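Local coordinates for thiamine-biosynthesis protein ThiS (Geobacter metallireducens GS-15, PDB 3CWI) that probably acts as the ubiquitin-like sulfur carrier that supplies sulfur for making the thiazole ring of thiamine, at residues A[16-19]-A[20-24]; A[36-40]-A[41-45]. All coordinates share one frame; numbering follows the deposited sequence.

Interaction 1: A[16-19]-A[20-24]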
ATOM      1  N   GLU A  16       6.173  -9.974  -9.360  1.00 22.54           N
ATOM      2  CA  GLU A  16       4.884 -10.628  -9.558  1.00 30.73           C
ATOM      3  C   GLU A  16       3.993 -10.354  -8.349  1.00 24.22           C
ATOM      4  O   GLU A  16       2.780 -10.571  -8.390  1.00 36.97           O
ATOM      5  CB  GLU A  16       5.084 -12.136  -9.735  1.00 30.48           C
ATOM      6  CG  GLU A  16       6.058 -12.495 -10.851  1.00 45.11           C
ATOM      7  CD  GLU A  16       5.731 -11.776 -12.145  1.00 52.58           C
ATOM      8  OE1 GLU A  16       4.553 -11.813 -12.562  1.00 60.27           O
ATOM      9  OE2 GLU A  16       6.653 -11.184 -12.751  1.00 53.33           O
ATOM     10  N   SER A  17       4.615  -9.874  -7.278  1.00 23.45           N
ATOM     11  CA  SER A  17       3.928  -9.532  -6.042  1.00 24.25           C
ATOM     12  C   SER A  17       4.915  -8.809  -5.132  1.00 20.41           C
ATOM     13  O   SER A  17       6.126  -8.837  -5.362  1.00 22.32           O
ATOM     14  CB  SER A  17       3.417 -10.788  -5.328  1.00 26.08           C
ATOM     15  OG  SER A  17       4.482 -11.492  -4.715  1.00 34.47           O
ATOM     16  N   LEU A  18       4.387  -8.162  -4.101  1.00 21.34           N
ATOM     17  CA  LEU A  18       5.194  -7.430  -3.137  1.00 18.46           C
ATOM     18  C   LEU A  18       4.452  -7.346  -1.825  1.00 21.29           C
ATOM     19  O   LEU A  18       3.220  -7.319  -1.808  1.00 23.31           O
ATOM     20  CB  LEU A  18       5.461  -6.005  -3.626  1.00 21.39           C
ATOM     21  CG  LEU A  18       6.571  -5.817  -4.657  1.00 22.35           C
ATOM     22  CD1 LEU A  18       6.519  -4.403  -5.202  1.00 34.43           C
ATOM     23  CD2 LEU A  18       7.920  -6.105  -4.014  1.00 37.15           C
ATOM     24  N   ASN A  19       5.187  -7.316  -0.717  1.00 17.62           N
ATOM     25  CA  ASN A  19       4.528  -7.191   0.571  1.00 19.00           C
ATOM     26  C   ASN A  19       4.375  -5.689   0.779  1.00 16.18           C
ATOM     27  O   ASN A  19       5.008  -4.888   0.083  1.00 17.40           O
ATOM     28  CB  ASN A  19       5.347  -7.836   1.701  1.00 20.94           C
ATOM     29  CG  ASN A  19       6.746  -7.267   1.820  1.00 27.45           C
ATOM     30  OD1 ASN A  19       6.932  -6.084   2.094  1.00 16.21           O
ATOM     31  ND2 ASN A  19       7.745  -8.124   1.626  1.00 33.63           N
ATOM     32  N   VAL A  20       3.525  -5.302   1.716  1.00 17.18           N
ATOM     33  CA  VAL A  20       3.273  -3.893   1.959  1.00 22.32           C
ATOM     34  C   VAL A  20       4.514  -3.101   2.330  1.00 19.58           C
ATOM     35  O   VAL A  20       4.685  -1.969   1.878  1.00 16.67           O
ATOM     36  CB  VAL A  20       2.202  -3.721   3.043  1.00 19.03           C
ATOM     37  CG1 VAL A  20       2.006  -2.246   3.362  1.00 17.68           C
ATOM     38  CG2 VAL A  20       0.905  -4.334   2.565  1.00 17.73           C
ATOM     39  N   THR A  21       5.370  -3.695   3.153  1.00 17.05           N
ATOM     40  CA  THR A  21       6.599  -3.030   3.559  1.00 22.85           C
ATOM     41  C   THR A  21       7.437  -2.644   2.347  1.00 20.26           C
ATOM     42  O   THR A  21       7.926  -1.517   2.248  1.00 17.93           O
ATOM     43  CB  THR A  21       7.425  -3.927   4.475  1.00 21.96           C
ATOM     44  OG1 THR A  21       6.636  -4.279   5.616  1.00 23.66           O
ATOM     45  CG2 THR A  21       8.681  -3.198   4.930  1.00 29.23           C
ATOM     46  N   GLU A  22       7.590  -3.571   1.411  1.00 20.23           N
ATOM     47  CA  GLU A  22       8.378  -3.287   0.220  1.00 16.48           C
ATOM     48  C   GLU A  22       7.696  -2.219  -0.635  1.00 19.72           C
ATOM     49  O   GLU A  22       8.365  -1.366  -1.221  1.00 17.02           O
ATOM     50  CB  GLU A  22       8.573  -4.557  -0.612  1.00 20.61           C
ATOM     51  CG  GLU A  22       9.326  -5.665   0.112  1.00 27.72           C
ATOM     52  CD  GLU A  22       9.308  -6.960  -0.673  1.00 38.77           C
ATOM     53  OE1 GLU A  22       8.203  -7.386  -1.081  1.00 31.90           O
ATOM     54  OE2 GLU A  22      10.385  -7.562  -0.871  1.00 42.00           O
ATOM     55  N   LEU A  23       6.365  -2.261  -0.688  1.00 15.24           N
ATOM     56  CA  LEU A  23       5.587  -1.303  -1.476  1.00 14.64           C
ATOM     57  C   LEU A  23       5.770   0.127  -0.984  1.00 17.75           C
ATOM     58  O   LEU A  23       6.003   1.043  -1.773  1.00 18.50           O
ATOM     59  CB  LEU A  23       4.094  -1.658  -1.415  1.00 20.39           C
ATOM     60  CG  LEU A  23       3.222  -1.426  -2.645  1.00 23.49           C
ATOM     61  CD1 LEU A  23       1.772  -1.415  -2.211  1.00 20.30           C
ATOM     62  CD2 LEU A  23       3.575  -0.131  -3.338  1.00 36.09           C
ATOM     63  N   LEU A  24       5.636   0.311   0.325  1.00 19.75           N
ATOM     64  CA  LEU A  24       5.775   1.629   0.935  1.00 26.34           C
ATOM     65  C   LEU A  24       7.132   2.221   0.613  1.00 24.42           C
ATOM     66  O   LEU A  24       7.240   3.380   0.204  1.00 22.88           O
ATOM     67  CB  LEU A  24       5.621   1.528   2.451  1.00 32.90           C
ATOM     68  CG  LEU A  24       4.219   1.604   3.060  1.00 34.13           C
ATOM     69  CD1 LEU A  24       3.220   0.809   2.231  1.00 47.09           C
ATOM     70  CD2 LEU A  24       4.292   1.073   4.483  1.00 20.78           C
TER
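N19 and E22 grip each other in a capping box at the start of helix 20-26, where strand 17-19 ends and the chain turns by about a right angle. The amide oxygen N19 OD1 accepts from the backbone N of E22 at 2.7 Å, the donor standing 27° off the carbonyl plane. In return the carboxylate oxygen E22 OE1 takes the backbone N-H of N19 at 3.0 Å through its anti lone pair, in a nearly straight bond. Asparagine suits the cap because its side chain is short; with CG held between its own N and carbonyl carbon (chi1 57°), OD1 is brought over the first turn. The amide and carboxylate planes run nearly parallel, 19° apart, and N19 ND2 sits close to E22 OE1 without the angle for a hydrogen bond. N19 O also receives L23 N at 3.1 Å, the first backbone bond of the helix.

This is the tight part, and V20 and L23 turn their branches into the buried side, where V20 meets F49 and L23 meets V54. On the outer side E22 is exposed, and the methyl L18 CD2 comes within 3.2 Å of E22 OE1. T21 gives its hydroxyl to a hydrogen bond with D50. The box supplies a polar acceptor to a first-turn N-H, and the negative carboxylate near the helix N-terminus would probably interact favourably with the helix dipole.

Interaction 2: A[36-40]-A[41-45]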
ATOM      1  N   THR A  36      -1.826   5.455   6.780  1.00 23.64           N
ATOM      2  CA  THR A  36      -2.715   4.304   6.891  1.00 26.20           C
ATOM      3  C   THR A  36      -2.831   3.655   5.521  1.00 25.02           C
ATOM      4  O   THR A  36      -3.032   4.341   4.513  1.00 20.81           O
ATOM      5  CB  THR A  36      -4.135   4.711   7.349  1.00 27.72           C
ATOM      6  OG1 THR A  36      -4.081   5.250   8.676  1.00 30.36           O
ATOM      7  CG2 THR A  36      -5.068   3.506   7.325  1.00 21.51           C
ATOM      8  N   VAL A  37      -2.714   2.334   5.477  1.00 18.96           N
ATOM      9  CA  VAL A  37      -2.802   1.631   4.204  1.00 21.77           C
ATOM     10  C   VAL A  37      -4.053   0.782   4.074  1.00 19.00           C
ATOM     11  O   VAL A  37      -4.381   0.009   4.967  1.00 17.31           O
ATOM     12  CB  VAL A  37      -1.577   0.717   3.985  1.00 21.57           C
ATOM     13  CG1 VAL A  37      -1.685   0.022   2.626  1.00 21.36           C
ATOM     14  CG2 VAL A  37      -0.292   1.537   4.059  1.00 20.30           C
ATOM     15  N   GLU A  38      -4.752   0.938   2.953  1.00 19.48           N
ATOM     16  CA  GLU A  38      -5.948   0.151   2.681  1.00 15.28           C
ATOM     17  C   GLU A  38      -5.665  -0.742   1.484  1.00 20.16           C
ATOM     18  O   GLU A  38      -5.102  -0.294   0.485  1.00 17.35           O
ATOM     19  CB  GLU A  38      -7.155   1.046   2.380  1.00 22.34           C
ATOM     20  CG  GLU A  38      -7.932   1.481   3.615  1.00 48.05           C
ATOM     21  CD  GLU A  38      -9.247   2.165   3.277  1.00 53.76           C
ATOM     22  OE1 GLU A  38     -10.072   1.554   2.557  1.00 50.93           O
ATOM     23  OE2 GLU A  38      -9.458   3.309   3.736  1.00 59.07           O
ATOM     24  N   LEU A  39      -6.036  -2.013   1.606  1.00 18.07           N
ATOM     25  CA  LEU A  39      -5.838  -2.983   0.538  1.00 23.40           C
ATOM     26  C   LEU A  39      -7.195  -3.597   0.232  1.00 23.41           C
ATOM     27  O   LEU A  39      -7.818  -4.218   1.096  1.00 20.08           O
ATOM     28  CB  LEU A  39      -4.851  -4.072   0.978  1.00 20.23           C
ATOM     29  CG  LEU A  39      -4.646  -5.229   0.000  1.00 22.51           C
ATOM     30  CD1 LEU A  39      -4.218  -4.689  -1.374  1.00 20.57           C
ATOM     31  CD2 LEU A  39      -3.591  -6.172   0.551  1.00 20.87           C
ATOM     32  N   ASN A  40      -7.651  -3.402  -1.000  1.00 20.41           N
ATOM     33  CA  ASN A  40      -8.944  -3.905  -1.452  1.00 22.58           C
ATOM     34  C   ASN A  40     -10.088  -3.502  -0.513  1.00 24.27           C
ATOM     35  O   ASN A  40     -10.968  -4.306  -0.190  1.00 27.16           O
ATOM     36  CB  ASN A  40      -8.891  -5.430  -1.637  1.00 23.11           C
ATOM     37  CG  ASN A  40      -7.918  -5.845  -2.739  1.00 25.27           C
ATOM     38  OD1 ASN A  40      -7.672  -5.081  -3.675  1.00 15.56           O
ATOM     39  ND2 ASN A  40      -7.384  -7.060  -2.644  1.00 21.93           N
ATOM     40  N   GLY A  41     -10.053  -2.244  -0.077  1.00 26.12           N
ATOM     41  CA  GLY A  41     -11.093  -1.698   0.779  1.00 30.94           C
ATOM     42  C   GLY A  41     -11.036  -2.029   2.252  1.00 34.00           C
ATOM     43  O   GLY A  41     -11.994  -1.779   2.989  1.00 33.27           O
ATOM     44  N   GLU A  42      -9.919  -2.586   2.693  1.00 25.86           N
ATOM     45  CA  GLU A  42      -9.777  -2.938   4.094  1.00 28.11           C
ATOM     46  C   GLU A  42      -8.539  -2.285   4.681  1.00 24.74           C
ATOM     47  O   GLU A  42      -7.457  -2.350   4.096  1.00 22.31           O
ATOM     48  CB  GLU A  42      -9.691  -4.449   4.225  1.00 27.98           C
ATOM     49  CG  GLU A  42      -9.320  -4.929   5.596  1.00 41.76           C
ATOM     50  CD  GLU A  42      -9.352  -6.434   5.676  1.00 53.11           C
ATOM     51  OE1 GLU A  42      -8.883  -7.083   4.714  1.00 54.15           O
ATOM     52  OE2 GLU A  42      -9.836  -6.966   6.697  1.00 55.11           O
ATOM     53  N   VAL A  43      -8.708  -1.636   5.826  1.00 22.57           N
ATOM     54  CA  VAL A  43      -7.597  -0.988   6.492  1.00 22.40           C
ATOM     55  C   VAL A  43      -6.697  -2.073   7.069  1.00 26.08           C
ATOM     56  O   VAL A  43      -7.163  -3.001   7.736  1.00 26.75           O
ATOM     57  CB  VAL A  43      -8.081  -0.058   7.630  1.00 18.84           C
ATOM     58  CG1 VAL A  43      -6.897   0.421   8.448  1.00 25.92           C
ATOM     59  CG2 VAL A  43      -8.832   1.134   7.047  1.00 20.32           C
ATOM     60  N   LEU A  44      -5.404  -1.955   6.794  1.00 18.56           N
ATOM     61  CA  LEU A  44      -4.417  -2.928   7.258  1.00 26.02           C
ATOM     62  C   LEU A  44      -3.744  -2.537   8.564  1.00 24.90           C
ATOM     63  O   LEU A  44      -3.673  -1.360   8.910  1.00 20.24           O
ATOM     64  CB  LEU A  44      -3.331  -3.100   6.194  1.00 24.96           C
ATOM     65  CG  LEU A  44      -3.549  -4.003   4.981  1.00 25.72           C
ATOM     66  CD1 LEU A  44      -4.956  -3.886   4.443  1.00 41.80           C
ATOM     67  CD2 LEU A  44      -2.525  -3.628   3.919  1.00 27.07           C
ATOM     68  N   GLU A  45      -3.243  -3.534   9.286  1.00 27.23           N
ATOM     69  CA  GLU A  45      -2.526  -3.280  10.530  1.00 25.95           C
ATOM     70  C   GLU A  45      -1.040  -3.272  10.202  1.00 28.74           C
ATOM     71  O   GLU A  45      -0.525  -4.202   9.576  1.00 23.83           O
ATOM     72  CB  GLU A  45      -2.829  -4.365  11.559  1.00 30.08           C
ATOM     73  CG  GLU A  45      -4.227  -4.257  12.124  1.00 48.45           C
ATOM     74  CD  GLU A  45      -4.517  -5.292  13.189  1.00 64.16           C
ATOM     75  OE1 GLU A  45      -5.545  -5.137  13.888  1.00 68.70           O
ATOM     76  OE2 GLU A  45      -3.731  -6.259  13.325  1.00 63.62           O
TER
HETATM   77  O   HOH W   1      -2.343   0.873   7.835  1.00 24.80           O
HETATM   78  O   HOH W   2      -7.464  -6.692   2.295  1.00 40.11           O
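A tight beta hairpin at the edge of the ubiquitin-like mixed sheet joins strand 36-39 to the outermost strand 42-43 through a type I' turn from L39 to E42. N40 and G41 form its corner, both with positive phi, a conformation that asparagine tolerates better than most residues and glycine readily adopts. N40 also ties the turn to the neighbouring strand, since its OD1 accepts from the backbone N of A59.

L39 and E42, which close the turn, make a hydrogen-bonded pair. L39 N donates to E42 O at 2.9 Å, whereas the return bond from E42 N meets L39 O from above the carbonyl plane, 64° out of it. E38 and V43 follow as a non-hydrogen-bonded pair, where the aliphatic CG of E38 lies against V43 CG2 at 3.6 Å; the apolar stem of the glutamate thus packs while its charged end lies close to the like-charged E61. Farther along the same face, T36 CG2 touches V43 CG1.

On the other face, L44 folds back over the first strand. Its CG points away from its own carbonyl carbon (chi1 -81°), which carries the branched end to L39 CB and V37 CG1, and V20 of helix 20-26 packs on it too. L44 N donates to V37 O at 2.9 Å, and beyond that bond one water accepts from V37 N and donates to L44 O, each at 2.8 Å.

How the interactions relate
Interactions 1 and 2 lie on opposite sides of the chain's centre, their own centres about 13 Å apart, and follow one another along the chain. Interaction 1 is partly buried and starts helix 20-26; interaction 2 is a surface contact that builds a hairpin at the sheet edge. Side-chain groups bonded to backbone N-H do most of the holding in the first, whereas paired backbones, apolar stems and a bridging water do it in the second. The two meet inside the fold: V20 CG2 packs on L44 CD2 at 3.8 Å and L24 CD1 on V37 CG2 at 4.0 Å, so the helix's apolar side rests against the hairpin.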